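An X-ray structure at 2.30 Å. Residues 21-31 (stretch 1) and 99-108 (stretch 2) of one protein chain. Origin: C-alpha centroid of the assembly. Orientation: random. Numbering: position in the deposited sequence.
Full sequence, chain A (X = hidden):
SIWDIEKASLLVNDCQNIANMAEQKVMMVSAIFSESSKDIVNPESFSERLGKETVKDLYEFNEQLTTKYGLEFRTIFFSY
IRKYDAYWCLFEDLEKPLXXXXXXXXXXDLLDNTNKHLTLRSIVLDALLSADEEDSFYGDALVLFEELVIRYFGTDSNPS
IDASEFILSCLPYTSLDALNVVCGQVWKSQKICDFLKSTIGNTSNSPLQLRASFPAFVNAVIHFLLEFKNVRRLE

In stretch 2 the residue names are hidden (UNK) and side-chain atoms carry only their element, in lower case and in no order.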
# COMPACT_ATOMS: atom_id res chain seq x y z
N MET A 21 -2.34 -11.06 15.13
CA MET A 21 -3.52 -10.22 15.36
C MET A 21 -3.91 -9.53 14.05
O MET A 21 -5.09 -9.25 13.81
CB MET A 21 -3.24 -9.18 16.45
CG MET A 21 -2.63 -9.75 17.72
SD MET A 21 -1.75 -8.47 18.65
CE MET A 21 -3.08 -7.31 18.99
N ALA A 22 -2.92 -9.26 13.21
CA ALA A 22 -3.16 -8.63 11.93
C ALA A 22 -3.96 -9.53 11.01
O ALA A 22 -4.93 -9.09 10.40
CB ALA A 22 -1.84 -8.23 11.27
N GLU A 23 -3.57 -10.80 10.91
CA GLU A 23 -4.25 -11.73 10.01
C GLU A 23 -5.62 -12.13 10.55
O GLU A 23 -6.46 -12.64 9.80
CB GLU A 23 -3.39 -12.95 9.71
CG GLU A 23 -3.01 -13.05 8.24
CD GLU A 23 -1.91 -14.07 8.00
OE1 GLU A 23 -1.39 -14.63 8.99
OE2 GLU A 23 -1.57 -14.30 6.82
N GLN A 24 -5.83 -11.88 11.83
CA GLN A 24 -7.15 -12.04 12.41
C GLN A 24 -8.09 -11.04 11.75
O GLN A 24 -9.11 -11.42 11.19
CB GLN A 24 -7.10 -11.79 13.92
CG GLN A 24 -8.47 -11.62 14.57
CD GLN A 24 -8.65 -12.52 15.77
OE1 GLN A 24 -8.07 -13.60 15.84
NE2 GLN A 24 -9.47 -12.09 16.73
N LYS A 25 -7.73 -9.77 11.80
CA LYS A 25 -8.60 -8.70 11.32
C LYS A 25 -8.75 -8.69 9.81
O LYS A 25 -9.75 -8.21 9.29
CB LYS A 25 -8.10 -7.35 11.81
CG LYS A 25 -7.67 -7.41 13.24
CD LYS A 25 -7.68 -6.06 13.88
CE LYS A 25 -7.47 -6.22 15.36
NZ LYS A 25 -7.61 -4.91 16.05
N VAL A 26 -7.75 -9.22 9.11
CA VAL A 26 -7.85 -9.34 7.66
C VAL A 26 -8.96 -10.32 7.32
O VAL A 26 -9.87 -9.99 6.56
CB VAL A 26 -6.51 -9.76 7.01
CG1 VAL A 26 -6.70 -10.05 5.54
CG2 VAL A 26 -5.50 -8.67 7.18
N MET A 27 -8.90 -11.51 7.91
CA MET A 27 -9.90 -12.56 7.66
C MET A 27 -11.31 -12.10 8.02
O MET A 27 -12.27 -12.44 7.33
CB MET A 27 -9.56 -13.84 8.43
CG MET A 27 -8.27 -14.52 7.98
SD MET A 27 -8.27 -14.93 6.22
CE MET A 27 -6.69 -14.25 5.70
N MET A 28 -11.43 -11.33 9.10
CA MET A 28 -12.70 -10.72 9.46
C MET A 28 -13.18 -9.78 8.37
O MET A 28 -14.24 -9.99 7.79
CB MET A 28 -12.58 -9.94 10.77
CG MET A 28 -13.57 -8.79 10.87
SD MET A 28 -13.60 -8.03 12.50
CE MET A 28 -11.88 -7.58 12.71
N VAL A 29 -12.38 -8.75 8.09
CA VAL A 29 -12.76 -7.74 7.11
C VAL A 29 -13.05 -8.38 5.77
O VAL A 29 -13.99 -7.99 5.08
CB VAL A 29 -11.66 -6.66 6.97
CG1 VAL A 29 -11.94 -5.75 5.78
CG2 VAL A 29 -11.58 -5.83 8.22
N SER A 30 -12.25 -9.39 5.39
CA SER A 30 -12.43 -10.07 4.11
C SER A 30 -13.68 -10.94 4.08
O SER A 30 -14.33 -11.06 3.05
CB SER A 30 -11.22 -10.93 3.75
OG SER A 30 -10.16 -10.15 3.25
N ALA A 31 -13.99 -11.56 5.22
CA ALA A 31 -15.19 -12.39 5.31
C ALA A 31 -16.41 -11.49 5.21
O ALA A 31 -17.33 -11.78 4.46
CB ALA A 31 -15.21 -13.17 6.60
N UNK A 99 4.77 -9.34 5.33
CA UNK A 99 3.73 -9.31 4.30
C UNK A 99 2.35 -9.26 4.92
O UNK A 99 1.46 -8.59 4.40
c UNK A 99 5.21 -10.02 1.39
c UNK A 99 3.82 -10.53 3.40
c UNK A 99 6.53 -10.34 0.71
c UNK A 99 5.16 -10.70 2.74
n UNK A 99 6.64 -9.74 -0.63
N UNK A 100 2.16 -9.97 6.03
CA UNK A 100 0.88 -9.96 6.72
C UNK A 100 0.55 -8.57 7.26
O UNK A 100 -0.55 -8.08 7.06
o UNK A 100 0.91 -12.31 7.33
c UNK A 100 0.84 -10.99 7.84
N UNK A 101 1.51 -7.95 7.95
CA UNK A 101 1.29 -6.62 8.52
C UNK A 101 0.93 -5.61 7.41
O UNK A 101 0.01 -4.79 7.55
c UNK A 101 2.34 -4.73 9.83
c UNK A 101 2.88 -7.09 10.43
c UNK A 101 4.37 -7.30 10.60
c UNK A 101 2.55 -6.13 9.28
N UNK A 102 1.67 -5.67 6.31
CA UNK A 102 1.42 -4.76 5.21
C UNK A 102 0.01 -4.96 4.61
O UNK A 102 -0.69 -3.99 4.29
n UNK A 102 4.33 -3.71 1.55
c UNK A 102 3.32 -4.53 1.83
c UNK A 102 2.37 -4.09 2.92
c UNK A 102 2.51 -4.94 4.16
o UNK A 102 3.16 -5.60 1.25
N UNK A 103 -0.41 -6.22 4.49
CA UNK A 103 -1.75 -6.59 4.03
C UNK A 103 -2.79 -5.84 4.83
O UNK A 103 -3.65 -5.14 4.28
c UNK A 103 -5.21 -8.88 2.43
c UNK A 103 -4.30 -8.32 3.30
c UNK A 103 -2.57 -9.66 2.37
c UNK A 103 -3.47 -10.23 1.49
c UNK A 103 -1.98 -8.09 4.22
c UNK A 103 -2.97 -8.70 3.28
c UNK A 103 -4.80 -9.84 1.51
N UNK A 104 -2.69 -5.96 6.15
CA UNK A 104 -3.59 -5.27 7.06
C UNK A 104 -3.60 -3.77 6.79
O UNK A 104 -4.66 -3.16 6.73
c UNK A 104 -4.00 -4.65 9.49
c UNK A 104 -5.41 -3.01 11.21
c UNK A 104 -5.29 -4.97 9.86
c UNK A 104 -5.99 -4.16 10.72
c UNK A 104 -3.44 -3.49 9.97
c UNK A 104 -3.24 -5.52 8.53
c UNK A 104 -4.14 -2.67 10.83
N UNK A 105 -2.41 -3.19 6.63
CA UNK A 105 -2.32 -1.76 6.43
C UNK A 105 -2.92 -1.38 5.08
O UNK A 105 -3.51 -0.31 4.94
c UNK A 105 -0.88 -1.23 6.59
o UNK A 105 -0.01 -1.88 5.65
c UNK A 105 -0.39 -1.51 8.00
N UNK A 106 -2.79 -2.26 4.09
CA UNK A 106 -3.47 -2.07 2.82
C UNK A 106 -4.99 -2.14 2.93
O UNK A 106 -5.67 -1.18 2.55
N UNK A 107 -5.52 -3.25 3.46
CA UNK A 107 -6.96 -3.53 3.54
C UNK A 107 -7.77 -2.41 4.20
O UNK A 107 -8.76 -1.97 3.66
c UNK A 107 -7.21 -4.79 4.35
c UNK A 107 -7.91 -6.04 3.81
c UNK A 107 -8.53 -6.80 5.01
c UNK A 107 -8.93 -5.75 2.73
N UNK A 108 -7.34 -1.95 5.37
CA UNK A 108 -8.10 -0.95 6.11
C UNK A 108 -8.05 0.43 5.47
O UNK A 108 -8.82 1.32 5.83
c UNK A 108 -6.24 -0.11 7.63
c UNK A 108 -5.75 0.10 9.04
c UNK A 108 -7.56 -2.11 8.30
c UNK A 108 -7.61 -0.78 7.58

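Position 99 carries four carbons in a row ending in a nitrogen. It does not touch stretch 1. That unbranched chain with a terminal amine is lysine. The NZ of Lys99 is hydrogen-bonded elsewhere in the structure.

Position 100 has one carbon and then one oxygen. The CA-to-CB bond points toward stretch 1, and the oxygen lies 3.2 Å from OE2 of Glu23. A single carbon bearing a single oxygen is serine. Ser100 OG donates a weak hydrogen bond to Glu23 OE2. Its chi1 is m.

Position 101 has four carbons, forked at the first, with one arm two carbons long. The CA-to-CB bond points away from stretch 1. The contact is through the backbone, with CA 4.5 Å from CB of Ala22. This is isoleucine, Ile101.

Position 102 has three carbons, the third carrying one oxygen and one nitrogen. It is out of reach of stretch 1. The terminal amide after three carbons marks glutamine, Gln102.

Position 103 has one carbon and then a ring of six carbons, with no oxygen on the ring. A ring carbon lies 3.6 Å from CG1 of Val26, which approaches the ring obliquely. This is phenylalanine. The ring carbon is CE2 of Phe103.

Position 104 again shows one carbon and a six-carbon ring. Its CB is 4.1 Å from CB of Ala22, and a ring carbon lies 4.0 Å from CB of Lys25. With no oxygen on the ring, this is also phenylalanine. Phe104 uses its backbone too: its CA is 3.9 Å from CG2 of Val26.

Position 105 has one carbon carrying one oxygen and one carbon. It does not reach stretch 1. That branch is threonine. OG1 of Thr105 instead donates a hydrogen bond of 2.6 Å to O of Gln102, one turn back in the helix.

Position 106 has no side-chain atoms and makes no contact with stretch 1. It is glycine. In Gly106, a CB in the ideal place would be crowded by O of Phe103, at 3.2 Å.

Position 107 has four carbons, forked at the second. One terminal carbon lies 3.7 Å from both CA of Val26 and CG1 of Val29. The fork at the second carbon identifies leucine. That carbon, CD1 of Leu107, also lies 4.1 Å from OG of Ser30.

Position 108 has four carbons, forked at the first, with one arm two carbons long. The side chain makes no contact with stretch 1. This is isoleucine, Ile108.

The two helices cross at 41°, with their axes 8.7 Å apart at closest approach. The CA-to-CB bonds of Phe103, Phe104 and Leu107 all point toward stretch 1, and all three residues touch Val26. CA of Glu23 is 6.3 Å from CA of Ser100, and CA of Val26 is 5.9 Å from CA of Phe104. CB of Ala22 packs 4.1 Å from CB of Phe104. Contact is mainly apolar. The weak Ser100 to Glu23 bond is the only hydrogen bond between the stretches. Together they bury 472 Å².

Stretch 2, residues 99-108: KSIQFFTGLI
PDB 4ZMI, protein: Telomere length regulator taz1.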